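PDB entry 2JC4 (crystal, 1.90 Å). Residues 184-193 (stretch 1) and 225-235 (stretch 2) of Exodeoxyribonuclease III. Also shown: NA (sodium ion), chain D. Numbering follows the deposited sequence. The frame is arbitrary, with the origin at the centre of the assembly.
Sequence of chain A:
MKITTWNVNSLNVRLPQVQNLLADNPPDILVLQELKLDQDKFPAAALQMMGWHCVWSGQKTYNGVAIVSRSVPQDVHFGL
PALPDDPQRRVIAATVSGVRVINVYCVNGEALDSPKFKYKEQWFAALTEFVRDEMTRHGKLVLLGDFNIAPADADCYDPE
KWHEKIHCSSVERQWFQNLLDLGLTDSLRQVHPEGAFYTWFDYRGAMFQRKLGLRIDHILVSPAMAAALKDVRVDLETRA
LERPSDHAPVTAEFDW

Stretch 1 (184-193) LTDSLRQVHP
Stretch 2 225-235: MAAALKDVRVD

How do the two backbones lie against each other? In stretch 1 a short strand, T185 and D186, leads into a helix from S187 to V191, with D186 at the N-cap position; phi runs from -56 to -78° and psi from -47 to -20° through S187 to V191, until H192 breaks away at -132/76. Stretch 2 begins in helix at M225 and A226, a helix that starts earlier in the chain, makes a type I turn from A226 to L229, closed by L229 N to A226 O at 3.2 Å, and runs on as a strand from L229 to V234. The helix crosses this strand at 110° between N-to-C directions, with axes 7.4 Å apart at their closest. The register is fixed by CA pairs: T185 CA to A226 CA 7.0 Å, L188 CA to V232 CA 5.3 Å, V191 CA to D231 CA 6.1 Å.

What does V232, the residue with the most covered surface, touch? Its CA-to-CB bond points toward the helix, and with chi1 t (178°) both methyls lie against the helix. V232 CG1 packs on L188 CB at 3.8 Å; V232 CG2 lies 3.3 Å from S187 OG and 4.1 Å from V191 CG2. L188, chi1 t and chi2 142°, extends the apolar patch along the strand, its CD1 3.9 Å from V234 CG2. The burial has a cost: V232 N has no hydrogen-bonding partner in the model.

How do L229 and V191 fill the space nearer the turn? L229 (chi1 t, chi2 p) directs CD2 at the helix, 3.7 Å from V191 CG2 and 3.7 Å from S187 CB. V191, chi1 t at 176°, thus shares CG2 between L229 and V232, while its CG1 lies 3.5 Å from D231 OD1. The contacts of V191 CG2 and S187 CB with L229 CD2 are carbon-to-carbon packing; V191 CG1 instead meets a carboxylate oxygen.

Which polar groups tie the stretches together? Two side chains of stretch 1 donate to backbone carbonyls of stretch 2. Q190, extended with chi1 and chi2 both t, sends NE2 to A226 O at 3.1 Å, the same carbonyl that closes the turn. H192, chi1 m and chi2 -67°, gives a hydrogen bond from NE2 to V232 O at 2.9 Å; this oxygen sits at the ring edge, near its plane. D231 points its CA-to-CB bond away, yet the end of its side chain comes nearer to stretch 1: D231 OD1 is 3.4 Å from H192 NE2, while D231 OD2 forms a salt bridge with R233 NH1 at 3.0 Å.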

ATOM      1  N   LEU A 184      -3.652  -9.345  12.635  1.00 13.40           N
ATOM      2  CA  LEU A 184      -3.929  -8.077  11.958  1.00 13.93           C
ATOM      3  C   LEU A 184      -5.315  -8.165  11.358  1.00 14.81           C
ATOM      4  O   LEU A 184      -5.778  -9.258  11.074  1.00 15.88           O
ATOM      5  CB  LEU A 184      -2.920  -7.865  10.828  1.00 13.42           C
ATOM      6  CG  LEU A 184      -1.484  -7.567  11.257  1.00 13.19           C
ATOM      7  CD1 LEU A 184      -0.665  -7.553   9.982  1.00 14.26           C
ATOM      8  CD2 LEU A 184      -1.396  -6.178  11.968  1.00 11.14           C
ATOM      9  N   THR A 185      -5.960  -7.006  11.208  1.00 15.28           N
ATOM     10  CA  THR A 185      -7.332  -6.856  10.730  1.00 16.14           C
ATOM     11  C   THR A 185      -7.310  -6.090   9.404  1.00 15.68           C
ATOM     12  O   THR A 185      -6.652  -5.046   9.310  1.00 15.80           O
ATOM     13  CB  THR A 185      -8.143  -6.042  11.795  1.00 16.39           C
ATOM     14  OG1 THR A 185      -8.381  -6.875  12.939  1.00 20.55           O
ATOM     15  CG2 THR A 185      -9.485  -5.572  11.250  1.00 20.76           C
ATOM     16  N   ASP A 186      -7.991  -6.622   8.374  1.00 14.06           N
ATOM     17  CA  ASP A 186      -8.203  -5.895   7.102  1.00 14.61           C
ATOM     18  C   ASP A 186      -9.125  -4.690   7.420  1.00 13.92           C
ATOM     19  O   ASP A 186     -10.348  -4.849   7.466  1.00 13.67           O
ATOM     20  CB  ASP A 186      -8.873  -6.881   6.084  1.00 14.74           C
ATOM     21  CG  ASP A 186      -9.190  -6.260   4.710  1.00 16.92           C
ATOM     22  OD1 ASP A 186      -9.110  -5.026   4.544  1.00 17.28           O
ATOM     23  OD2 ASP A 186      -9.555  -7.049   3.791  1.00 12.36           O
ATOM     24  N   SER A 187      -8.560  -3.506   7.618  1.00 13.06           N
ATOM     25  CA  SER A 187      -9.348  -2.382   8.154  1.00 13.56           C
ATOM     26  C   SER A 187     -10.595  -2.039   7.342  1.00 14.07           C
ATOM     27  O   SER A 187     -11.672  -1.813   7.910  1.00 14.16           O
ATOM     28  CB  SER A 187      -8.511  -1.134   8.392  1.00 14.12           C
ATOM     29  OG  SER A 187      -8.095  -0.510   7.198  1.00 15.51           O
ATOM     30  N   LEU A 188     -10.465  -1.991   6.016  1.00 13.49           N
ATOM     31  CA  LEU A 188     -11.613  -1.603   5.187  1.00 13.58           C
ATOM     32  C   LEU A 188     -12.815  -2.541   5.446  1.00 14.59           C
ATOM     33  O   LEU A 188     -13.969  -2.079   5.528  1.00 14.92           O
ATOM     34  CB  LEU A 188     -11.221  -1.606   3.706  1.00 13.11           C
ATOM     35  CG  LEU A 188     -12.280  -1.039   2.744  1.00 14.67           C
ATOM     36  CD1 LEU A 188     -11.621  -0.228   1.593  1.00 16.65           C
ATOM     37  CD2 LEU A 188     -13.174  -2.144   2.232  1.00 13.49           C
ATOM     38  N   ARG A 189     -12.555  -3.842   5.600  1.00 15.08           N
ATOM     39  CA  ARG A 189     -13.650  -4.809   5.805  1.00 16.04           C
ATOM     40  C   ARG A 189     -14.198  -4.817   7.237  1.00 17.25           C
ATOM     41  O   ARG A 189     -15.334  -5.250   7.481  1.00 17.38           O
ATOM     42  CB  ARG A 189     -13.252  -6.222   5.354  1.00 16.00           C
ATOM     43  CG  ARG A 189     -13.178  -6.417   3.835  1.00 14.18           C
ATOM     44  CD  ARG A 189     -14.529  -6.190   3.200  1.00 13.59           C
ATOM     45  NE  ARG A 189     -14.500  -6.355   1.746  1.00 13.25           N
ATOM     46  CZ  ARG A 189     -15.337  -5.759   0.902  1.00 12.42           C
ATOM     47  NH1 ARG A 189     -16.242  -4.895   1.370  1.00 11.51           N
ATOM     48  NH2 ARG A 189     -15.237  -5.971  -0.426  1.00  9.46           N
ATOM     49  N   GLN A 190     -13.418  -4.320   8.194  1.00 17.67           N
ATOM     50  CA  GLN A 190     -13.994  -4.080   9.524  1.00 18.64           C
ATOM     51  C   GLN A 190     -15.106  -3.004   9.441  1.00 17.67           C
ATOM     52  O   GLN A 190     -16.192  -3.200   9.963  1.00 17.76           O
ATOM     53  CB  GLN A 190     -12.931  -3.675  10.541  1.00 19.30           C
ATOM     54  CG  GLN A 190     -13.556  -3.184  11.870  1.00 23.42           C
ATOM     55  CD  GLN A 190     -12.536  -3.028  12.971  1.00 26.52           C
ATOM     56  OE1 GLN A 190     -11.647  -3.872  13.133  1.00 28.88           O
ATOM     57  NE2 GLN A 190     -12.654  -1.941  13.744  1.00 26.67           N
ATOM     58  N   VAL A 191     -14.830  -1.896   8.761  1.00 17.52           N
ATOM     59  CA  VAL A 191     -15.764  -0.761   8.601  1.00 17.84           C
ATOM     60  C   VAL A 191     -16.897  -1.055   7.598  1.00 17.66           C
ATOM     61  O   VAL A 191     -18.056  -0.639   7.795  1.00 17.40           O
ATOM     62  CB  VAL A 191     -14.998   0.564   8.183  1.00 18.36           C
ATOM     63  CG1 VAL A 191     -15.958   1.722   7.916  1.00 19.00           C
ATOM     64  CG2 VAL A 191     -14.008   0.984   9.255  1.00 19.06           C
ATOM     65  N   HIS A 192     -16.549  -1.740   6.505  1.00 16.52           N
ATOM     66  CA  HIS A 192     -17.431  -1.934   5.367  1.00 17.15           C
ATOM     67  C   HIS A 192     -17.396  -3.415   4.991  1.00 16.38           C
ATOM     68  O   HIS A 192     -16.770  -3.788   3.991  1.00 15.41           O
ATOM     69  CB  HIS A 192     -16.936  -1.134   4.155  1.00 16.60           C
ATOM     70  CG  HIS A 192     -16.802   0.334   4.400  1.00 19.90           C
ATOM     71  ND1 HIS A 192     -17.889   1.150   4.632  1.00 23.14           N
ATOM     72  CD2 HIS A 192     -15.720   1.148   4.367  1.00 23.93           C
ATOM     73  CE1 HIS A 192     -17.478   2.400   4.760  1.00 26.54           C
ATOM     74  NE2 HIS A 192     -16.168   2.428   4.595  1.00 25.12           N
ATOM     75  N   PRO A 193     -18.085  -4.250   5.771  1.00 16.78           N
ATOM     76  CA  PRO A 193     -18.064  -5.679   5.537  1.00 17.13           C
ATOM     77  C   PRO A 193     -18.626  -6.112   4.173  1.00 16.76           C
ATOM     78  O   PRO A 193     -18.226  -7.152   3.696  1.00 17.24           O
ATOM     79  CB  PRO A 193     -18.956  -6.237   6.650  1.00 17.42           C
ATOM     80  CG  PRO A 193     -19.050  -5.155   7.667  1.00 19.14           C
ATOM     81  CD  PRO A 193     -18.916  -3.882   6.934  1.00 17.66           C
ATOM     82  N   MET A 225      -4.954  -0.446  17.133  1.00 16.57           N
ATOM     83  CA  MET A 225      -5.403   0.439  16.054  1.00 16.05           C
ATOM     84  C   MET A 225      -6.835   0.120  15.595  1.00 15.45           C
ATOM     85  O   MET A 225      -7.640   1.025  15.363  1.00 15.10           O
ATOM     86  CB  MET A 225      -4.400   0.406  14.876  1.00 15.62           C
ATOM     87  CG  MET A 225      -2.968   0.931  15.219  1.00 15.92           C
ATOM     88  SD  MET A 225      -2.900   2.670  15.744  1.00 17.50           S
ATOM     89  CE  MET A 225      -2.923   3.524  14.144  1.00 16.88           C
ATOM     90  N   ALA A 226      -7.170  -1.164  15.489  1.00 15.59           N
ATOM     91  CA  ALA A 226      -8.554  -1.576  15.152  1.00 15.71           C
ATOM     92  C   ALA A 226      -9.580  -0.982  16.119  1.00 16.46           C
ATOM     93  O   ALA A 226     -10.650  -0.530  15.704  1.00 16.56           O
ATOM     94  CB  ALA A 226      -8.677  -3.106  15.121  1.00 15.37           C
ATOM     95  N   ALA A 227      -9.233  -0.933  17.399  1.00 17.36           N
ATOM     96  CA  ALA A 227     -10.144  -0.423  18.402  1.00 17.26           C
ATOM     97  C   ALA A 227     -10.422   1.061  18.194  1.00 17.78           C
ATOM     98  O   ALA A 227     -11.491   1.535  18.578  1.00 18.26           O
ATOM     99  CB  ALA A 227      -9.579  -0.668  19.821  1.00 18.26           C
ATOM    100  N   ALA A 228      -9.465   1.778  17.597  1.00 16.22           N
ATOM    101  CA  ALA A 228      -9.577   3.230  17.388  1.00 16.10           C
ATOM    102  C   ALA A 228     -10.058   3.577  15.978  1.00 16.01           C
ATOM    103  O   ALA A 228     -10.188   4.744  15.619  1.00 16.22           O
ATOM    104  CB  ALA A 228      -8.217   3.930  17.679  1.00 16.49           C
ATOM    105  N   LEU A 229     -10.319   2.561  15.170  1.00 15.33           N
ATOM    106  CA  LEU A 229     -10.662   2.792  13.769  1.00 15.49           C
ATOM    107  C   LEU A 229     -12.031   3.453  13.622  1.00 15.40           C
ATOM    108  O   LEU A 229     -13.028   2.968  14.169  1.00 15.33           O
ATOM    109  CB  LEU A 229     -10.611   1.465  13.004  1.00 16.20           C
ATOM    110  CG  LEU A 229     -10.756   1.525  11.491  1.00 16.22           C
ATOM    111  CD1 LEU A 229      -9.593   2.256  10.827  1.00 14.60           C
ATOM    112  CD2 LEU A 229     -10.875   0.082  10.995  1.00 17.87           C
ATOM    113  N   LYS A 230     -12.074   4.574  12.899  1.00 15.59           N
ATOM    114  CA  LYS A 230     -13.323   5.303  12.680  1.00 15.52           C
ATOM    115  C   LYS A 230     -13.870   5.056  11.269  1.00 15.14           C
ATOM    116  O   LYS A 230     -15.081   4.858  11.068  1.00 14.05           O
ATOM    117  CB  LYS A 230     -13.089   6.788  12.901  1.00 16.52           C
ATOM    118  CG  LYS A 230     -14.323   7.684  12.647  1.00 20.00           C
ATOM    119  CD  LYS A 230     -13.966   9.195  12.745  1.00 21.12           C
ATOM    120  CE  LYS A 230     -15.154  10.090  12.330  1.00 21.53           C
ATOM    121  N   ASP A 231     -12.994   5.118  10.274  1.00 13.71           N
ATOM    122  CA  ASP A 231     -13.457   4.920   8.909  1.00 13.91           C
ATOM    123  C   ASP A 231     -12.304   4.507   8.043  1.00 13.58           C
ATOM    124  O   ASP A 231     -11.146   4.721   8.398  1.00 12.64           O
ATOM    125  CB  ASP A 231     -14.080   6.220   8.352  1.00 13.95           C
ATOM    126  CG  ASP A 231     -14.773   6.016   6.991  1.00 16.41           C
ATOM    127  OD1 ASP A 231     -15.364   4.930   6.746  1.00 17.18           O
ATOM    128  OD2 ASP A 231     -14.744   6.958   6.191  1.00 17.88           O
ATOM    129  N   VAL A 232     -12.631   3.884   6.914  1.00 13.38           N
ATOM    130  CA  VAL A 232     -11.648   3.606   5.884  1.00 12.99           C
ATOM    131  C   VAL A 232     -12.345   3.972   4.570  1.00 13.87           C
ATOM    132  O   VAL A 232     -13.486   3.558   4.343  1.00 13.86           O
ATOM    133  CB  VAL A 232     -11.252   2.111   5.833  1.00 12.46           C
ATOM    134  CG1 VAL A 232     -10.273   1.887   4.710  1.00 11.64           C
ATOM    135  CG2 VAL A 232     -10.587   1.685   7.111  1.00 11.61           C
ATOM    136  N   ARG A 233     -11.683   4.765   3.730  1.00 13.16           N
ATOM    137  CA  ARG A 233     -12.319   5.171   2.499  1.00 13.22           C
ATOM    138  C   ARG A 233     -11.352   5.127   1.338  1.00 12.81           C
ATOM    139  O   ARG A 233     -10.141   5.280   1.528  1.00 12.20           O
ATOM    140  CB  ARG A 233     -12.927   6.579   2.649  1.00 14.47           C
ATOM    141  CG  ARG A 233     -11.989   7.623   3.100  1.00 14.96           C
ATOM    142  CD  ARG A 233     -12.731   8.807   3.742  1.00 18.31           C
ATOM    143  NE  ARG A 233     -11.784   9.643   4.467  1.00 16.10           N
ATOM    144  CZ  ARG A 233     -11.724   9.720   5.801  1.00 20.37           C
ATOM    145  NH1 ARG A 233     -12.592   9.049   6.571  1.00 17.94           N
ATOM    146  NH2 ARG A 233     -10.803  10.489   6.369  1.00 21.35           N
ATOM    147  N   VAL A 234     -11.897   4.909   0.149  1.00 11.52           N
ATOM    148  CA  VAL A 234     -11.094   4.927  -1.084  1.00 11.67           C
ATOM    149  C   VAL A 234     -11.313   6.313  -1.700  1.00 11.20           C
ATOM    150  O   VAL A 234     -12.470   6.730  -1.909  1.00 11.27           O
ATOM    151  CB  VAL A 234     -11.468   3.751  -2.049  1.00 11.01           C
ATOM    152  CG1 VAL A 234     -10.589   3.758  -3.349  1.00  9.74           C
ATOM    153  CG2 VAL A 234     -11.355   2.384  -1.332  1.00 10.39           C
ATOM    154  N   ASP A 235     -10.225   7.025  -1.969  1.00 10.30           N
ATOM    155  CA  ASP A 235     -10.276   8.381  -2.502  1.00 11.93           C
ATOM    156  C   ASP A 235     -10.460   8.368  -4.009  1.00 11.86           C
ATOM    157  O   ASP A 235      -9.520   8.544  -4.782  1.00 11.94           O
ATOM    158  CB  ASP A 235      -8.988   9.140  -2.118  1.00 12.35           C
ATOM    159  CG  ASP A 235      -8.946  10.575  -2.639  1.00 14.23           C
ATOM    160  OD1 ASP A 235      -9.934  11.094  -3.202  1.00 15.51           O
ATOM    161  OD2 ASP A 235      -7.880  11.193  -2.509  1.00 16.30           O
TER
HETATM  162 NA    NA D1258     -14.668   7.065  -1.419  1.00 16.68          NA
HETATM  163  O   HOH W   1     -14.735   4.814  -0.306  1.00 13.95           O
HETATM  164  O   HOH W   2     -16.235   6.268  -3.012  1.00 18.19           O
HETATM  165  O   HOH W   3     -14.277   9.064  -2.837  1.00 20.21           O